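Local structure of halogenase PltM (Pseudomonas fluorescens, 6BZN) at residues A[350-353]-A[354-357]; A[339-342]-A[343-347]; A[386-389]-A[390-394]. The protein halogenates phenolic compounds with an unusual breadth of substrates and halides, and is a flavoprotein that binds FAD. One frame throughout, in Å; residues are numbered along the deposited sequence.

Contact 1: A[350-353]-A[354-357]; sequences FSRG and LITT
Ile355 sets its CD1 methyl squarely over the centre of the Arg352 guanidinium, 3.3 Å above that plane, at the start of helix 352-374. The arginine reaches this place by folding: bends at chi2 (-53°) and chi3 (-61°) curl the chain back so that the flat group lies against the next turn. A branched isoleucine suits the spot, because CD1 meets the face while CG2 lies 4.1 Å from Arg352 NH2. The charge itself is spent elsewhere, NH1 forming a salt bridge with Glu69. NE donates to a water that also hydrogen-bonds Thr356 OG1, tying the folded chain to the helix. On the next residue, Gly353 O is gripped twice by Thr357, by its N at 2.9 Å and by its OG1 from above the carbonyl plane, so a buried hydroxyl is satisfied within the helix. At the N-terminal end a second water accepts from Leu354 N and donates to Ser351 OG, which also hydrogen-bonds Ala65 O. Both residues belong to the FAD site seen in this protein, Ser351 and Leu354 alike. Around this turn, Ile355 packs on Leu73 of helix 68-81, Thr356 on Ala392 of helix 383-406, and Thr357 on Pro340 of helix 340-343.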
loop_
_atom_site.group_PDB
_atom_site.type_symbol
_atom_site.label_atom_id
_atom_site.label_comp_id
_atom_site.label_asym_id
_atom_site.label_seq_id
_atom_site.Cartn_x
_atom_site.Cartn_y
_atom_site.Cartn_z
ATOM N N PHE A 350 3.226 3.683 -5.473
ATOM C CA PHE A 350 2.889 4.554 -4.330
ATOM C C PHE A 350 2.446 3.821 -3.079
ATOM O O PHE A 350 2.132 4.472 -2.080
ATOM C CB PHE A 350 1.869 5.656 -4.672
ATOM C CG PHE A 350 2.339 6.619 -5.712
ATOM C CD1 PHE A 350 3.474 7.381 -5.488
ATOM C CD2 PHE A 350 1.649 6.786 -6.889
ATOM C CE1 PHE A 350 3.931 8.289 -6.423
ATOM C CE2 PHE A 350 2.096 7.694 -7.834
ATOM C CZ PHE A 350 3.236 8.447 -7.602
ATOM N N SER A 351 2.411 2.485 -3.116
ATOM C CA SER A 351 2.188 1.676 -1.938
ATOM C C SER A 351 0.922 2.089 -1.153
ATOM O O SER A 351 0.915 2.181 0.068
ATOM C CB SER A 351 3.473 1.665 -1.085
ATOM O OG SER A 351 3.504 0.508 -0.287
ATOM N N ARG A 352 -0.167 2.319 -1.885
ATOM C CA ARG A 352 -1.427 2.726 -1.273
ATOM C C ARG A 352 -2.176 1.564 -0.591
ATOM O O ARG A 352 -2.975 1.803 0.310
ATOM C CB ARG A 352 -2.351 3.402 -2.302
ATOM C CG ARG A 352 -1.745 4.614 -3.008
ATOM C CD ARG A 352 -1.189 5.676 -2.061
ATOM N NE ARG A 352 -2.227 6.231 -1.192
ATOM C CZ ARG A 352 -2.064 7.242 -0.342
ATOM N NH1 ARG A 352 -0.878 7.854 -0.211
ATOM N NH2 ARG A 352 -3.105 7.644 0.388
ATOM N N GLY A 353 -1.894 0.329 -1.000
ATOM C CA GLY A 353 -2.563 -0.854 -0.431
ATOM C C GLY A 353 -2.457 -0.967 1.081
ATOM O O GLY A 353 -3.464 -1.135 1.770
ATOM N N LEU A 354 -1.240 -0.853 1.609
ATOM C CA LEU A 354 -1.037 -0.899 3.055
ATOM C C LEU A 354 -1.783 0.208 3.787
ATOM O O LEU A 354 -2.314 -0.004 4.882
ATOM C CB LEU A 354 0.453 -0.802 3.410
ATOM C CG LEU A 354 1.251 -2.078 3.182
ATOM C CD1 LEU A 354 2.736 -1.745 3.267
ATOM C CD2 LEU A 354 0.868 -3.167 4.171
ATOM N N ILE A 355 -1.820 1.386 3.169
ATOM C CA ILE A 355 -2.492 2.520 3.765
ATOM C C ILE A 355 -3.981 2.215 3.897
ATOM O O ILE A 355 -4.550 2.347 4.987
ATOM C CB ILE A 355 -2.303 3.803 2.925
ATOM C CG1 ILE A 355 -0.817 4.180 2.864
ATOM C CG2 ILE A 355 -3.149 4.916 3.506
ATOM C CD1 ILE A 355 -0.484 5.335 1.933
ATOM N N THR A 356 -4.597 1.808 2.784
ATOM C CA THR A 356 -6.027 1.529 2.775
ATOM C C THR A 356 -6.352 0.424 3.783
ATOM O O THR A 356 -7.331 0.540 4.537
ATOM C CB THR A 356 -6.509 1.130 1.374
ATOM O OG1 THR A 356 -6.078 2.115 0.421
ATOM C CG2 THR A 356 -8.004 1.015 1.326
ATOM N N THR A 357 -5.518 -0.619 3.807
ATOM C CA THR A 357 -5.660 -1.721 4.770
ATOM C C THR A 357 -5.699 -1.267 6.237
ATOM O O THR A 357 -6.626 -1.619 6.974
ATOM C CB THR A 357 -4.553 -2.767 4.572
ATOM O OG1 THR A 357 -4.696 -3.352 3.275
ATOM C CG2 THR A 357 -4.621 -3.886 5.631
HETATM O O HOH W 1 1.169 -1.115 -0.180
HETATM O O HOH W 2 -4.804 4.622 -0.066
#

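Contact 2: A[339-342]-A[343-347]; sequences LPQA and TGFID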
loop_
_atom_site.group_PDB
_atom_site.type_symbol
_atom_site.label_atom_id
_atom_site.label_comp_id
_atom_site.label_asym_id
_atom_site.label_seq_id
_atom_site.Cartn_x
_atom_site.Cartn_y
_atom_site.Cartn_z
ATOM N N LEU A 339 -11.921 -6.897 4.008
ATOM C CA LEU A 339 -10.882 -5.890 4.149
ATOM C C LEU A 339 -10.376 -5.461 2.761
ATOM O O LEU A 339 -10.728 -6.075 1.740
ATOM C CB LEU A 339 -9.764 -6.403 5.056
ATOM C CG LEU A 339 -10.079 -6.473 6.550
ATOM C CD1 LEU A 339 -8.817 -6.923 7.277
ATOM C CD2 LEU A 339 -10.571 -5.162 7.135
ATOM N N PRO A 340 -9.575 -4.377 2.699
ATOM C CA PRO A 340 -9.246 -3.827 1.371
ATOM C C PRO A 340 -8.621 -4.762 0.357
ATOM O O PRO A 340 -9.078 -4.763 -0.777
ATOM C CB PRO A 340 -8.317 -2.667 1.703
ATOM C CG PRO A 340 -8.897 -2.167 2.982
ATOM C CD PRO A 340 -9.218 -3.419 3.758
ATOM N N GLN A 341 -7.637 -5.578 0.725
ATOM C CA GLN A 341 -7.054 -6.514 -0.261
ATOM C C GLN A 341 -8.078 -7.477 -0.875
ATOM O O GLN A 341 -7.979 -7.820 -2.061
ATOM C CB GLN A 341 -5.921 -7.344 0.344
ATOM C CG GLN A 341 -4.655 -6.581 0.630
ATOM C CD GLN A 341 -3.856 -6.234 -0.626
ATOM O OE1 GLN A 341 -3.595 -5.058 -0.888
ATOM N NE2 GLN A 341 -3.432 -7.254 -1.383
ATOM N N ALA A 342 -9.036 -7.920 -0.064
ATOM C CA ALA A 342 -10.118 -8.764 -0.547
ATOM C C ALA A 342 -11.127 -7.995 -1.422
ATOM O O ALA A 342 -11.876 -8.615 -2.167
ATOM C CB ALA A 342 -10.822 -9.423 0.623
ATOM N N THR A 343 -11.150 -6.665 -1.310
ATOM C CA THR A 343 -12.112 -5.797 -1.995
ATOM C C THR A 343 -11.596 -5.247 -3.302
ATOM O O THR A 343 -12.285 -5.297 -4.332
ATOM C CB THR A 343 -12.459 -4.585 -1.092
ATOM O OG1 THR A 343 -12.939 -5.070 0.162
ATOM C CG2 THR A 343 -13.515 -3.716 -1.704
ATOM N N GLY A 344 -10.393 -4.679 -3.257
ATOM C CA GLY A 344 -9.827 -4.052 -4.427
ATOM C C GLY A 344 -8.338 -3.846 -4.327
ATOM O O GLY A 344 -7.810 -3.675 -3.232
ATOM N N PHE A 345 -7.662 -3.896 -5.468
ATOM C CA PHE A 345 -6.241 -3.570 -5.549
ATOM C C PHE A 345 -5.949 -2.910 -6.876
ATOM O O PHE A 345 -6.537 -3.277 -7.871
ATOM C CB PHE A 345 -5.382 -4.819 -5.417
ATOM C CG PHE A 345 -3.914 -4.516 -5.301
ATOM C CD1 PHE A 345 -3.399 -4.037 -4.108
ATOM C CD2 PHE A 345 -3.059 -4.694 -6.375
ATOM C CE1 PHE A 345 -2.044 -3.748 -3.982
ATOM C CE2 PHE A 345 -1.704 -4.421 -6.258
ATOM C CZ PHE A 345 -1.196 -3.949 -5.052
ATOM N N ILE A 346 -5.024 -1.949 -6.892
ATOM C CA ILE A 346 -4.709 -1.233 -8.125
ATOM C C ILE A 346 -3.296 -1.532 -8.600
ATOM O O ILE A 346 -3.114 -2.078 -9.686
ATOM C CB ILE A 346 -4.946 0.283 -7.956
ATOM C CG1 ILE A 346 -6.423 0.569 -7.601
ATOM C CG2 ILE A 346 -4.540 1.035 -9.211
ATOM C CD1 ILE A 346 -7.465 0.091 -8.605
ATOM N N ASP A 347 -2.293 -1.181 -7.808
ATOM C CA ASP A 347 -0.910 -1.329 -8.256
ATOM C C ASP A 347 0.028 -1.142 -7.072
ATOM O O ASP A 347 -0.332 -0.481 -6.113
ATOM C CB ASP A 347 -0.616 -0.274 -9.345
ATOM C CG ASP A 347 0.601 -0.605 -10.215
ATOM O OD1 ASP A 347 1.721 -0.239 -9.794
ATOM O OD2 ASP A 347 0.440 -1.178 -11.339
#
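A single helical turn, with Leu339 in the N-cap position and Gly344 the first residue to leave it, makes this local contact, which follows strand 336-338 of the parallel sheet and leads into the loop before helix 352-374. Pro340 suits the first turn, where its lack of an N-H costs no helical bond. Pro340 O takes two donors: Gly344 N at 2.8 Å, almost straight, and Thr343 N, which comes from above the carbonyl plane. Thr343 N also makes a weak bond to Leu339 O. Leu339 O also receives Thr343 OG1, at 2.9 Å and from above its carbonyl plane, and this hydroxyl is placed there by a chi1 of -56°, with OG1 beside the backbone N. A threonine thus closes the short turn with its side chain, while OG1 is also hydrogen-bonded to Asn331. Gly344 then leaves helical geometry and the chain runs out extended. From within the turn, the Gln341 side chain reaches forward beside that of Phe345, the two pointing the same way. The bend at chi2 (-74°) of Gln341 brings OE1 to 3.4 Å from Phe345 CD1, and the amide and ring planes stand 69° apart. Gln341 belongs to FAD sites seen in this protein; its backbone O bonds Tyr326, another residue of those sites, and Phe345 packs on the same tyrosine. The turn is wedged between elements: Leu339 rests on Ile190 of strand 188-191 and Leu364 of helix 352-374, Pro340 on Thr356 and Ser360 of that helix, and Thr343 on Cys389 and Leu390 of helix 383-406.

Contact 3: A[386-389]-A[390-394]; sequences ERHC and LNAVA
Glu386 lays its CG methylene against Leu390, CG to CG at 3.9 Å, and the two side chains cross at a slant. With CG anti to N (chi1 -177°) and the chain extended beyond it, the aliphatic part passes across the leucine while the buried carboxylate goes on to a salt bridge with Arg379 and a bond from Asn331 N. Leu390 CG also sits 3.3 Å from Glu386 O, and an alanine in its place would probably leave the Glu386 methylene without its apolar partner and open a gap beside it. Arg387 runs extended past Asn391, its guanidinium at 89° to the amide. A water in the guanidinium plane accepts from Arg387 NE at 2.8 Å and from Asn391 ND2 at 3.0 Å. Long polar chains suit this more exposed flank, where Arg387 NH1 also pairs with Glu384. His388 has Ala392 CB over one face of its ring, 4.2 Å from NE2; the small methyl lets the imidazole lie close to the helix, and NE2 bonds a glycerol probably left from crystallisation. Cys389 SG lies a loose 4.5 Å from Val393 CG2, and its short, polarisable side chain suits the packing against Pro340 and Thr343. Backbone bonds join each of these four residues to the one four places on, that from Leu390 N to Glu386 O being nearly straight at 171°. Such i to i+4 pairing is that of a regular alpha-helix, here with Glu386, His388 and Cys389 turned to neighbouring parts of the fold and Arg387 to solvent.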
loop_
_atom_site.group_PDB
_atom_site.type_symbol
_atom_site.label_atom_id
_atom_site.label_comp_id
_atom_site.label_asym_id
_atom_site.label_seq_id
_atom_site.Cartn_x
_atom_site.Cartn_y
_atom_site.Cartn_z
ATOM N N GLU A 386 -17.369 0.545 4.053
ATOM C CA GLU A 386 -17.480 0.398 2.605
ATOM C C GLU A 386 -17.190 1.692 1.849
ATOM O O GLU A 386 -16.499 1.683 0.839
ATOM C CB GLU A 386 -18.880 -0.084 2.240
ATOM C CG GLU A 386 -19.076 -0.340 0.762
ATOM C CD GLU A 386 -20.395 -1.011 0.487
ATOM O OE1 GLU A 386 -21.355 -0.309 0.120
ATOM O OE2 GLU A 386 -20.490 -2.240 0.687
ATOM N N ARG A 387 -17.769 2.791 2.322
ATOM C CA ARG A 387 -17.560 4.083 1.691
ATOM C C ARG A 387 -16.074 4.439 1.643
ATOM O O ARG A 387 -15.569 4.801 0.590
ATOM C CB ARG A 387 -18.367 5.169 2.401
ATOM C CG ARG A 387 -18.118 6.572 1.870
ATOM C CD ARG A 387 -19.117 7.549 2.464
ATOM N NE ARG A 387 -18.765 8.944 2.182
ATOM C CZ ARG A 387 -18.608 9.918 3.085
ATOM N NH1 ARG A 387 -18.764 9.710 4.389
ATOM N NH2 ARG A 387 -18.294 11.148 2.667
ATOM N N HIS A 388 -15.379 4.329 2.773
ATOM C CA HIS A 388 -13.930 4.518 2.774
ATOM C C HIS A 388 -13.220 3.591 1.761
ATOM O O HIS A 388 -12.459 4.062 0.920
ATOM C CB HIS A 388 -13.323 4.316 4.161
ATOM C CG HIS A 388 -11.843 4.140 4.111
ATOM N ND1 HIS A 388 -11.233 2.916 4.285
ATOM C CD2 HIS A 388 -10.864 5.006 3.766
ATOM C CE1 HIS A 388 -9.932 3.053 4.114
ATOM N NE2 HIS A 388 -9.686 4.310 3.788
ATOM N N CYS A 389 -13.491 2.286 1.815
ATOM C CA CYS A 389 -12.711 1.334 1.016
ATOM C C CYS A 389 -12.936 1.515 -0.481
ATOM O O CYS A 389 -11.969 1.576 -1.266
ATOM C CB CYS A 389 -12.993 -0.109 1.418
ATOM S SG CYS A 389 -11.863 -1.244 0.573
ATOM N N LEU A 390 -14.199 1.646 -0.877
ATOM C CA LEU A 390 -14.508 1.790 -2.301
ATOM C C LEU A 390 -13.984 3.133 -2.843
ATOM O O LEU A 390 -13.453 3.173 -3.940
ATOM C CB LEU A 390 -15.999 1.630 -2.598
ATOM C CG LEU A 390 -16.684 0.307 -2.196
ATOM C CD1 LEU A 390 -17.958 0.086 -3.018
ATOM C CD2 LEU A 390 -15.803 -0.936 -2.237
ATOM N N ASN A 391 -14.113 4.204 -2.062
ATOM C CA ASN A 391 -13.544 5.504 -2.455
ATOM C C ASN A 391 -12.028 5.441 -2.555
ATOM O O ASN A 391 -11.445 6.039 -3.461
ATOM C CB ASN A 391 -13.929 6.626 -1.475
ATOM C CG ASN A 391 -15.381 7.038 -1.565
ATOM O OD1 ASN A 391 -16.136 6.535 -2.374
ATOM N ND2 ASN A 391 -15.777 7.981 -0.707
ATOM N N ALA A 392 -11.389 4.747 -1.616
ATOM C CA ALA A 392 -9.924 4.576 -1.628
ATOM C C ALA A 392 -9.399 3.857 -2.884
ATOM O O ALA A 392 -8.422 4.302 -3.508
ATOM C CB ALA A 392 -9.477 3.850 -0.381
ATOM N N VAL A 393 -10.082 2.790 -3.275
ATOM C CA VAL A 393 -9.728 2.036 -4.471
ATOM C C VAL A 393 -9.942 2.897 -5.730
ATOM O O VAL A 393 -9.098 2.913 -6.636
ATOM C CB VAL A 393 -10.509 0.698 -4.536
ATOM C CG1 VAL A 393 -10.290 -0.008 -5.866
ATOM C CG2 VAL A 393 -10.069 -0.214 -3.384
ATOM N N ALA A 394 -11.054 3.630 -5.767
ATOM C CA ALA A 394 -11.330 4.541 -6.883
ATOM C C ALA A 394 -10.250 5.634 -6.991
ATOM O O ALA A 394 -9.716 5.876 -8.066
ATOM C CB ALA A 394 -12.699 5.170 -6.737
HETATM O O HOH W 3 -18.515 9.131 -0.624
#

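Overall arrangement
Contacts 1 and 3 lie on neighbouring helices, 352-374 and 383-406, and contact 2 is the short turn that touches both. The three form one cluster, their centres 9 to 12 Å apart, joined through Thr356, Pro340 and Thr343. All are mainly buried: contact 1 lies nearest the centre of the chain, and contact 3, farthest out, alone has an exposed touching residue, Arg387. Their chemistry differs accordingly. Contacts 1 and 2 hold FAD-site residues and carbonyls that accept two bonds, whereas contact 3 pairs its backbone by single i to i+4 bonds. Salt bridges to residues outside the segments occur in both contacts 1 and 3.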